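PDB 5GIZ: putative hemin transport system, substrate-binding protein, which binds heme in the periplasm and probably delivers it to an ABC-type importer as part of a bacterial heme-acquisition system. Local coordinates for residues R130-A135 and I176-A181. Numbering follows the deposited sequence.
With SO4 (sulfate ion), chain C.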
loop_
_atom_site.group_PDB
_atom_site.type_symbol
_atom_site.label_atom_id
_atom_site.label_comp_id
_atom_site.label_asym_id
_atom_site.label_seq_id
_atom_site.Cartn_x
_atom_site.Cartn_y
_atom_site.Cartn_z
ATOM N N ARG A 130 2.160 -7.895 17.936
ATOM C CA ARG A 130 1.022 -8.494 18.621
ATOM C C ARG A 130 -0.173 -8.505 17.678
ATOM O O ARG A 130 -0.871 -9.513 17.542
ATOM C CB ARG A 130 0.746 -7.704 19.912
ATOM C CG ARG A 130 -0.368 -8.222 20.774
ATOM C CD ARG A 130 -0.319 -7.508 22.120
ATOM N NE ARG A 130 -0.515 -6.041 22.050
ATOM C CZ ARG A 130 0.360 -5.093 22.425
ATOM N NH1 ARG A 130 1.570 -5.387 22.921
ATOM N NH2 ARG A 130 0.009 -3.799 22.316
ATOM N N ASP A 131 -0.419 -7.378 17.042
ATOM C CA ASP A 131 -1.531 -7.328 16.117
ATOM C C ASP A 131 -1.351 -8.276 14.930
ATOM O O ASP A 131 -2.318 -8.891 14.424
ATOM C CB ASP A 131 -1.751 -5.913 15.611
ATOM C CG ASP A 131 -2.243 -4.967 16.691
ATOM O OD1 ASP A 131 -2.716 -5.384 17.748
ATOM O OD2 ASP A 131 -2.184 -3.773 16.477
ATOM N N TRP A 132 -0.116 -8.374 14.450
ATOM C CA TRP A 132 0.158 -9.285 13.353
ATOM C C TRP A 132 -0.146 -10.748 13.721
ATOM O O TRP A 132 -0.733 -11.486 12.945
ATOM C CB TRP A 132 1.570 -9.122 12.896
ATOM C CG TRP A 132 1.896 -9.989 11.707
ATOM C CD1 TRP A 132 2.844 -10.927 11.661
ATOM C CD2 TRP A 132 1.279 -9.973 10.410
ATOM N NE1 TRP A 132 2.860 -11.523 10.434
ATOM C CE2 TRP A 132 1.896 -10.975 9.648
ATOM C CE3 TRP A 132 0.246 -9.239 9.846
ATOM C CZ2 TRP A 132 1.580 -11.224 8.325
ATOM C CZ3 TRP A 132 -0.115 -9.521 8.530
ATOM C CH2 TRP A 132 0.582 -10.483 7.774
ATOM N N GLN A 133 0.292 -11.183 14.890
ATOM C CA GLN A 133 -0.020 -12.525 15.303
ATOM C C GLN A 133 -1.534 -12.779 15.375
ATOM O O GLN A 133 -2.020 -13.815 14.938
ATOM C CB GLN A 133 0.641 -12.856 16.653
ATOM C CG GLN A 133 0.368 -14.286 17.086
ATOM C CD GLN A 133 1.001 -15.299 16.152
ATOM O OE1 GLN A 133 2.225 -15.311 15.994
ATOM N NE2 GLN A 133 0.165 -16.157 15.515
ATOM N N ALA A 134 -2.275 -11.817 15.882
ATOM C CA ALA A 134 -3.743 -11.896 15.922
ATOM C C ALA A 134 -4.319 -11.996 14.531
ATOM O O ALA A 134 -5.238 -12.742 14.302
ATOM C CB ALA A 134 -4.299 -10.708 16.699
ATOM N N ALA A 135 -3.812 -11.227 13.583
ATOM C CA ALA A 135 -4.288 -11.277 12.206
ATOM C C ALA A 135 -3.986 -12.661 11.592
ATOM O O ALA A 135 -4.841 -13.282 10.960
ATOM C CB ALA A 135 -3.634 -10.154 11.417
ATOM N N ILE A 176 -3.322 -10.831 -0.992
ATOM C CA ILE A 176 -4.244 -11.921 -1.323
ATOM C C ILE A 176 -3.775 -13.186 -0.594
ATOM O O ILE A 176 -4.561 -13.866 0.064
ATOM C CB ILE A 176 -4.268 -12.134 -2.813
ATOM C CG1 ILE A 176 -5.100 -11.017 -3.481
ATOM C CG2 ILE A 176 -4.845 -13.489 -3.172
ATOM C CD1 ILE A 176 -4.903 -10.952 -4.957
ATOM N N ARG A 177 -2.468 -13.486 -0.655
ATOM C CA ARG A 177 -1.959 -14.636 0.069
ATOM C C ARG A 177 -1.993 -14.496 1.581
ATOM O O ARG A 177 -2.356 -15.466 2.285
ATOM C CB ARG A 177 -0.542 -14.935 -0.354
ATOM C CG ARG A 177 -0.510 -15.523 -1.759
ATOM C CD ARG A 177 0.929 -15.864 -2.194
ATOM N NE ARG A 177 1.702 -14.670 -2.483
ATOM C CZ ARG A 177 2.790 -14.253 -1.847
ATOM N NH1 ARG A 177 3.332 -14.971 -0.865
ATOM N NH2 ARG A 177 3.363 -13.114 -2.242
ATOM N N TYR A 178 -1.733 -13.310 2.135
ATOM C CA TYR A 178 -1.863 -13.145 3.575
ATOM C C TYR A 178 -3.302 -13.361 4.092
ATOM O O TYR A 178 -3.515 -13.774 5.226
ATOM C CB TYR A 178 -1.378 -11.764 4.018
ATOM C CG TYR A 178 0.126 -11.594 4.050
ATOM C CD1 TYR A 178 0.951 -12.573 4.630
ATOM C CD2 TYR A 178 0.729 -10.419 3.594
ATOM C CE1 TYR A 178 2.312 -12.386 4.741
ATOM C CE2 TYR A 178 2.078 -10.239 3.697
ATOM C CZ TYR A 178 2.878 -11.209 4.285
ATOM O OH TYR A 178 4.281 -11.040 4.384
ATOM N N ALA A 179 -4.270 -13.033 3.242
ATOM C CA ALA A 179 -5.654 -13.198 3.602
ATOM C C ALA A 179 -6.167 -14.613 3.377
ATOM O O ALA A 179 -7.387 -14.810 3.520
ATOM C CB ALA A 179 -6.516 -12.196 2.877
ATOM N N GLY A 180 -5.305 -15.571 3.050
ATOM C CA GLY A 180 -5.713 -16.973 2.940
ATOM C C GLY A 180 -6.214 -17.338 1.567
ATOM O O GLY A 180 -6.859 -18.375 1.410
ATOM N N ALA A 181 -5.959 -16.508 0.575
ATOM C CA ALA A 181 -6.406 -16.740 -0.775
ATOM C C ALA A 181 -5.239 -16.966 -1.730
ATOM O O ALA A 181 -4.086 -17.009 -1.293
ATOM C CB ALA A 181 -7.269 -15.582 -1.226
HETATM S S SO4 C . 5.838 -14.042 4.601
HETATM O O1 SO4 C . 5.811 -12.840 5.358
HETATM O O2 SO4 C . 7.154 -14.749 4.683
HETATM O O3 SO4 C . 4.748 -14.950 4.983
HETATM O O4 SO4 C . 5.671 -13.859 3.194
#
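Trp-132 and Tyr-178 bring into contact residues 130-135, an uninterrupted part of a longer helix, and the end of a helix in 176-181, with no hydrogen bond joining the two backbones. The second helix closes in a Schellman motif: Ala-181 N bonds to Ile-176 O at 3.0 Å and Gly-180 N to Arg-177 O, with Gly-180 at positive phi (88°) as the C-prime residue. The contact itself is a T-shaped aromatic pair. Trp-132 reaches out with its CG opposite the backbone N (chi1 -177°), and the far rim of its six-membered ring meets one face of Tyr-178. Trp-132 CH2 lies over the centre of the phenol ring, 3.8 Å from Tyr-178 CD1. The planes are nearly perpendicular (86°). At the phenol's edge, Tyr-178 OH donates a 2.6 Å hydrogen bond to O1 of a sulfate, probably from the crystallisation liquor, which Arg-136 also binds; the hydroxyl is further hydrogen-bonded to Val-101 N. This small surface contact links helix 118-141, the long helix spanning the two lobes, to helix 171-178, whose first residues, Ala-171 and Ala-172, bind heme in other structures of this protein but carry none here. Val-259 of helix 255-269 touches both aromatic side chains, while Ile-176 and Ala-181 pack on Val-152 of strand 151-159.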